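Local coordinates for protein MJ1225 (Methanocaldococcus jannaschii, PDB 3KH5), which is of uncertain function but, as a CBS-domain protein that binds AMP and ADP, is probably an archaeal relative of the gamma subunit of AMPK, at residues V40-A43 and V48-I51; A118-D123 and L127-T132. One frame throughout, in Å; residues are numbered along the deposited sequence.

Contact 1 (V40-A43 and V48-I51). With ADP (adenosine-5'-diphosphate), chain D.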
loop_
_atom_site.group_PDB
_atom_site.type_symbol
_atom_site.label_atom_id
_atom_site.label_comp_id
_atom_site.label_asym_id
_atom_site.label_seq_id
_atom_site.Cartn_x
_atom_site.Cartn_y
_atom_site.Cartn_z
ATOM N N VAL A 40 2.986 -14.487 -3.631
ATOM C CA VAL A 40 2.306 -15.662 -4.130
ATOM C C VAL A 40 3.398 -16.682 -4.454
ATOM O O VAL A 40 4.338 -16.394 -5.205
ATOM C CB VAL A 40 1.400 -15.335 -5.342
ATOM C CG1 VAL A 40 0.596 -16.557 -5.755
ATOM C CG2 VAL A 40 0.450 -14.182 -5.005
ATOM N N VAL A 41 3.290 -17.856 -3.840
ATOM C CA VAL A 41 4.307 -18.898 -3.964
ATOM C C VAL A 41 3.697 -20.232 -4.416
ATOM O O VAL A 41 2.506 -20.472 -4.203
ATOM C CB VAL A 41 5.078 -19.107 -2.625
ATOM C CG1 VAL A 41 5.828 -17.845 -2.204
ATOM C CG2 VAL A 41 4.155 -19.616 -1.507
ATOM N N ASN A 42 4.500 -21.095 -5.037
ATOM C CA ASN A 42 4.077 -22.479 -5.284
ATOM C C ASN A 42 3.996 -23.261 -3.972
ATOM O O ASN A 42 4.792 -23.019 -3.060
ATOM C CB ASN A 42 5.047 -23.191 -6.223
ATOM C CG ASN A 42 5.114 -22.558 -7.595
ATOM O OD1 ASN A 42 6.187 -22.460 -8.190
ATOM N ND2 ASN A 42 3.969 -22.123 -8.108
ATOM N N ALA A 43 3.064 -24.218 -3.891
ATOM C CA ALA A 43 2.784 -24.912 -2.607
ATOM C C ALA A 43 3.740 -25.999 -2.023
ATOM O O ALA A 43 3.903 -26.036 -0.799
ATOM C CB ALA A 43 1.331 -25.442 -2.612
ATOM N N VAL A 48 8.689 -17.959 -5.523
ATOM C CA VAL A 48 7.893 -16.748 -5.719
ATOM C C VAL A 48 7.452 -16.658 -7.175
ATOM O O VAL A 48 8.284 -16.562 -8.081
ATOM C CB VAL A 48 8.675 -15.467 -5.327
ATOM C CG1 VAL A 48 7.844 -14.212 -5.608
ATOM C CG2 VAL A 48 9.078 -15.515 -3.862
ATOM N N VAL A 49 6.143 -16.709 -7.392
ATOM C CA VAL A 49 5.590 -16.627 -8.740
ATOM C C VAL A 49 4.710 -15.393 -8.919
ATOM O O VAL A 49 4.234 -15.125 -10.023
ATOM C CB VAL A 49 4.807 -17.913 -9.145
ATOM C CG1 VAL A 49 5.718 -19.141 -9.132
ATOM C CG2 VAL A 49 3.579 -18.123 -8.251
ATOM N N GLY A 50 4.495 -14.641 -7.846
ATOM C CA GLY A 50 3.653 -13.448 -7.925
ATOM C C GLY A 50 3.622 -12.681 -6.621
ATOM O O GLY A 50 4.260 -13.080 -5.645
ATOM N N ILE A 51 2.889 -11.571 -6.615
ATOM C CA ILE A 51 2.668 -10.768 -5.414
ATOM C C ILE A 51 1.326 -10.045 -5.558
ATOM O O ILE A 51 0.938 -9.660 -6.665
ATOM C CB ILE A 51 3.846 -9.780 -5.154
ATOM C CG1 ILE A 51 3.741 -9.139 -3.762
ATOM C CG2 ILE A 51 3.961 -8.732 -6.273
ATOM C CD1 ILE A 51 5.064 -8.599 -3.224
HETATM P PB ADP D . 4.241 -0.480 -3.001
HETATM O O1B ADP D . 4.561 0.870 -3.546
HETATM O O2B ADP D . 3.729 -0.394 -1.458
HETATM O O3B ADP D . 5.495 -1.503 -2.987
HETATM P PA ADP D . 1.662 -0.882 -3.455
HETATM O O1A ADP D . 0.895 0.208 -4.099
HETATM O O2A ADP D . 0.784 -2.106 -2.831
HETATM O O3A ADP D . 3.151 -1.260 -3.842
HETATM O "O5'" ADP D . 1.402 -1.730 -4.848
HETATM C "C5'" ADP D . 1.409 -1.155 -6.192
HETATM C "C4'" ADP D . 1.593 -2.243 -7.296
HETATM O "O4'" ADP D . 2.983 -2.698 -7.245
HETATM C "C3'" ADP D . 0.706 -3.497 -7.146
HETATM O "O3'" ADP D . 0.257 -3.904 -8.446
HETATM C "C2'" ADP D . 1.661 -4.531 -6.542
HETATM O "O2'" ADP D . 1.301 -5.877 -6.894
HETATM C "C1'" ADP D . 2.984 -4.145 -7.194
HETATM N N9 ADP D . 4.144 -4.601 -6.372
HETATM C C8 ADP D . 4.371 -4.425 -5.064
HETATM N N7 ADP D . 5.538 -4.995 -4.738
HETATM C C5 ADP D . 6.048 -5.530 -5.842
HETATM C C6 ADP D . 7.208 -6.237 -6.138
HETATM N N6 ADP D . 8.099 -6.513 -5.190
HETATM N N1 ADP D . 7.411 -6.638 -7.405
HETATM C C2 ADP D . 6.536 -6.375 -8.368
HETATM N N3 ADP D . 5.423 -5.703 -8.118
HETATM C C4 ADP D . 5.162 -5.276 -6.874
#

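Contact 2 (A118-D123 and L127-T132). With ADP (adenosine-5'-diphosphate), chain B.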
loop_
_atom_site.group_PDB
_atom_site.type_symbol
_atom_site.label_atom_id
_atom_site.label_comp_id
_atom_site.label_asym_id
_atom_site.label_seq_id
_atom_site.Cartn_x
_atom_site.Cartn_y
_atom_site.Cartn_z
ATOM N N ALA A 118 9.970 -5.973 -0.960
ATOM C CA ALA A 118 10.494 -6.956 -1.910
ATOM C C ALA A 118 10.775 -8.300 -1.247
ATOM O O ALA A 118 11.453 -8.346 -0.216
ATOM C CB ALA A 118 11.759 -6.422 -2.585
ATOM N N PRO A 119 10.259 -9.398 -1.834
ATOM C CA PRO A 119 10.619 -10.730 -1.363
ATOM C C PRO A 119 12.128 -10.948 -1.467
ATOM O O PRO A 119 12.759 -10.491 -2.425
ATOM C CB PRO A 119 9.882 -11.657 -2.337
ATOM C CG PRO A 119 8.743 -10.846 -2.839
ATOM C CD PRO A 119 9.304 -9.462 -2.958
ATOM N N ILE A 120 12.703 -11.604 -0.467
ATOM C CA ILE A 120 14.101 -12.006 -0.530
ATOM C C ILE A 120 14.105 -13.480 -0.894
ATOM O O ILE A 120 13.445 -14.290 -0.234
ATOM C CB ILE A 120 14.838 -11.755 0.801
ATOM C CG1 ILE A 120 14.909 -10.250 1.082
ATOM C CG2 ILE A 120 16.252 -12.334 0.760
ATOM C CD1 ILE A 120 14.907 -9.902 2.562
ATOM N N VAL A 121 14.821 -13.820 -1.962
ATOM C CA VAL A 121 14.819 -15.186 -2.480
ATOM C C VAL A 121 16.218 -15.784 -2.542
ATOM O O VAL A 121 17.219 -15.061 -2.567
ATOM C CB VAL A 121 14.163 -15.287 -3.893
ATOM C CG1 VAL A 121 12.739 -14.744 -3.879
ATOM C CG2 VAL A 121 15.007 -14.577 -4.959
ATOM N N ASN A 122 16.284 -17.113 -2.566
ATOM C CA ASN A 122 17.558 -17.782 -2.784
ATOM C C ASN A 122 17.814 -17.974 -4.273
ATOM O O ASN A 122 17.118 -17.388 -5.109
ATOM C CB ASN A 122 17.650 -19.099 -1.994
ATOM C CG ASN A 122 16.632 -20.139 -2.433
ATOM O OD1 ASN A 122 16.033 -20.044 -3.506
ATOM N ND2 ASN A 122 16.440 -21.154 -1.598
ATOM N N ASP A 123 18.812 -18.788 -4.604
ATOM C CA ASP A 123 19.193 -18.986 -5.998
ATOM C C ASP A 123 18.145 -19.754 -6.814
ATOM O O ASP A 123 18.135 -19.662 -8.045
ATOM C CB ASP A 123 20.590 -19.614 -6.112
ATOM C CG ASP A 123 21.713 -18.571 -6.051
ATOM O OD1 ASP A 123 21.416 -17.354 -6.009
ATOM O OD2 ASP A 123 22.898 -18.970 -6.052
ATOM N N LEU A 127 11.214 -18.475 -1.605
ATOM C CA LEU A 127 11.041 -17.394 -0.642
ATOM C C LEU A 127 11.858 -17.646 0.623
ATOM O O LEU A 127 11.742 -18.704 1.247
ATOM C CB LEU A 127 9.564 -17.199 -0.292
ATOM C CG LEU A 127 9.249 -16.005 0.615
ATOM C CD1 LEU A 127 9.451 -14.685 -0.121
ATOM C CD2 LEU A 127 7.835 -16.103 1.146
ATOM N N ILE A 128 12.681 -16.667 0.986
ATOM C CA ILE A 128 13.506 -16.727 2.189
ATOM C C ILE A 128 12.931 -15.796 3.255
ATOM O O ILE A 128 12.692 -16.209 4.393
ATOM C CB ILE A 128 14.994 -16.370 1.870
ATOM C CG1 ILE A 128 15.675 -17.494 1.064
ATOM C CG2 ILE A 128 15.790 -16.065 3.148
ATOM C CD1 ILE A 128 15.412 -18.925 1.587
ATOM N N SER A 129 12.706 -14.543 2.863
ATOM C CA SER A 129 12.157 -13.520 3.744
ATOM C C SER A 129 11.512 -12.412 2.911
ATOM O O SER A 129 11.119 -12.635 1.763
ATOM C CB SER A 129 13.260 -12.944 4.639
ATOM O OG SER A 129 12.704 -12.180 5.698
ATOM N N LEU A 130 11.413 -11.222 3.500
ATOM C CA LEU A 130 10.880 -10.035 2.841
ATOM C C LEU A 130 11.388 -8.804 3.580
ATOM O O LEU A 130 11.474 -8.800 4.810
ATOM C CB LEU A 130 9.349 -10.044 2.844
ATOM C CG LEU A 130 8.645 -8.870 2.151
ATOM C CD1 LEU A 130 7.986 -9.330 0.858
ATOM C CD2 LEU A 130 7.599 -8.296 3.084
ATOM N N ILE A 131 11.731 -7.770 2.820
ATOM C CA ILE A 131 12.158 -6.485 3.376
ATOM C C ILE A 131 11.279 -5.368 2.809
ATOM O O ILE A 131 10.915 -5.392 1.633
ATOM C CB ILE A 131 13.664 -6.207 3.088
ATOM C CG1 ILE A 131 14.166 -4.952 3.813
ATOM C CG2 ILE A 131 13.948 -6.109 1.595
ATOM C CD1 ILE A 131 14.850 -5.237 5.131
ATOM N N THR A 132 10.933 -4.399 3.653
ATOM C CA THR A 132 10.132 -3.258 3.226
ATOM C C THR A 132 10.889 -1.993 3.590
ATOM O O THR A 132 11.893 -2.052 4.307
ATOM C CB THR A 132 8.759 -3.226 3.926
ATOM O OG1 THR A 132 8.937 -2.926 5.316
ATOM C CG2 THR A 132 8.032 -4.563 3.783
HETATM P PB ADP B . 2.981 -3.351 3.404
HETATM O O1B ADP B . 2.203 -4.265 4.270
HETATM O O2B ADP B . 2.302 -1.878 3.325
HETATM O O3B ADP B . 3.042 -3.833 1.878
HETATM P PA ADP B . 4.779 -2.090 5.092
HETATM O O1A ADP B . 3.617 -1.675 5.941
HETATM O O2A ADP B . 6.284 -2.158 5.746
HETATM O O3A ADP B . 4.506 -3.156 3.880
HETATM O "O5'" ADP B . 4.715 -3.535 5.887
HETATM C "C5'" ADP B . 4.121 -3.767 7.205
HETATM C "C4'" ADP B . 5.103 -4.468 8.193
HETATM O "O4'" ADP B . 4.896 -5.912 8.321
HETATM C "C3'" ADP B . 6.533 -4.257 7.690
HETATM O "O3'" ADP B . 7.382 -3.819 8.771
HETATM C "C2'" ADP B . 6.990 -5.608 7.146
HETATM O "O2'" ADP B . 8.250 -5.905 7.750
HETATM C "C1'" ADP B . 5.940 -6.640 7.597
HETATM N N9 ADP B . 5.261 -7.452 6.507
HETATM C C8 ADP B . 4.721 -6.979 5.379
HETATM N N7 ADP B . 4.202 -7.986 4.671
HETATM C C5 ADP B . 4.404 -9.112 5.349
HETATM C C6 ADP B . 4.093 -10.454 5.120
HETATM N N6 ADP B . 3.454 -10.825 4.013
HETATM N N1 ADP B . 4.452 -11.373 6.038
HETATM C C2 ADP B . 5.095 -11.016 7.144
HETATM N N3 ADP B . 5.402 -9.747 7.389
HETATM C C4 ADP B . 5.077 -8.775 6.515
#

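Contact 1 (V40-A43 and V48-I51)
The amide of N42 meets V49 across the contact. V49 CG1 sits obliquely above one face of the amide, near its outer end, 3.5 Å from N42 OD1 and 3.6 Å from N42 ND2. The two side chains cross at about a right angle. N42 OD1 also accepts a hydrogen bond from N45 ND2 in the turn, which limits the rotation of the amide. The second flat group is the adenine of the ADP of chain D. I51 covers one face of it. I51 CG2 lies over the ring atom C4 at 3.7 Å, and I51 CD1 lies over the same face at 3.9 Å from N7. With I51 CG1 anti to the backbone N (chi1 -169°) and the chain extended beyond it, CG2 and CD1 both reach that face. P119, from the second CBS repeat, comes close to the amino end of the base at N6. G116 N and T53 OG1 are among the groups that hydrogen-bond this nucleotide.

The strands 37-41 and 48-53 form a beta hairpin of the first CBS domain, and a classic beta bulge interrupts it here. V49 and G50 both face V40. V40 O takes V49 N at 2.9 Å and, weakly, G50 N. V40 N gives a bond of 2.8 Å to G50 O. A CB on G50 would stand only 3.4 Å from V40 CB, so the missing side chain relieves a tight spot. V40 CG2 packs against the G50 carbonyl carbon and I51 N. On the other face of the hairpin, V41 CG1 approaches V48 CG2 at 4.3 Å.

Contact 2 (A118-D123 and L127-T132)
L130 runs alongside P119 on one face of a beta hairpin of the second CBS domain. L130 CD1 stands over one face of the P119 ring, 3.5 Å from its N. The other methyl, L130 CD2, rests on a face of the adenine of ADP chain B, 3.8 Å from N7. L130 CG is anti to the backbone N (chi1 -178°), and the second torsion (109°) turns CD1 to the proline and CD2 to the base. With an alanine here, the adenine face would probably lose this cover and the P119 ring one of its apolar neighbours. T132 reaches the same nucleotide by its hydroxyl, with OG1 donating to O2A at 2.8 Å.

The next shell sets these two residues in place. T132 is the N-cap of helix 133-140, and its side chain caps a backbone N there. D135 OD2 accepts from T132 N, while D135 OD1 bonds the ADP. On the strands, A118 and I131 form a hydrogen-bonded pair, with A118 N to I131 O at 2.8 Å. I120 CD1 packs on the L130-I131 peptide and on I131 CB, on the face of the hairpin away from P119 and L130.

Nearer the turn, the I128 and N122 side chains cross at about a right angle, I128 CG1 3.7 Å from N122 N. N122 OD1 accepts from E124 N and Q126 N, which ties up the turn. I128 and S129 form a classic beta bulge opposite I120. Both of their amides bond to I120 O, I128 N at 2.8 Å and S129 N at 3.2 Å.

Contact 1 comes first along the chain. It closes the short turn between strands 37-41 and 48-53 in the first CBS repeat. The chain then runs through helix 54-63 and on to helix 103-112 before contact 2 closes the turn between strands 117-121 and 127-132 in the second repeat. The two are in series and neither nests in the other. They meet in space: V48 CG2 packs on V121 CG1 at 3.7 Å and on L127 CD1, and V41 CG1 nears L127 CB. Backbone bonds of V48 with N125 and of L127 with N46 tie each hairpin to the other's turn. The ADP of chain D lies between the two hairpins, touched by I51 and P119.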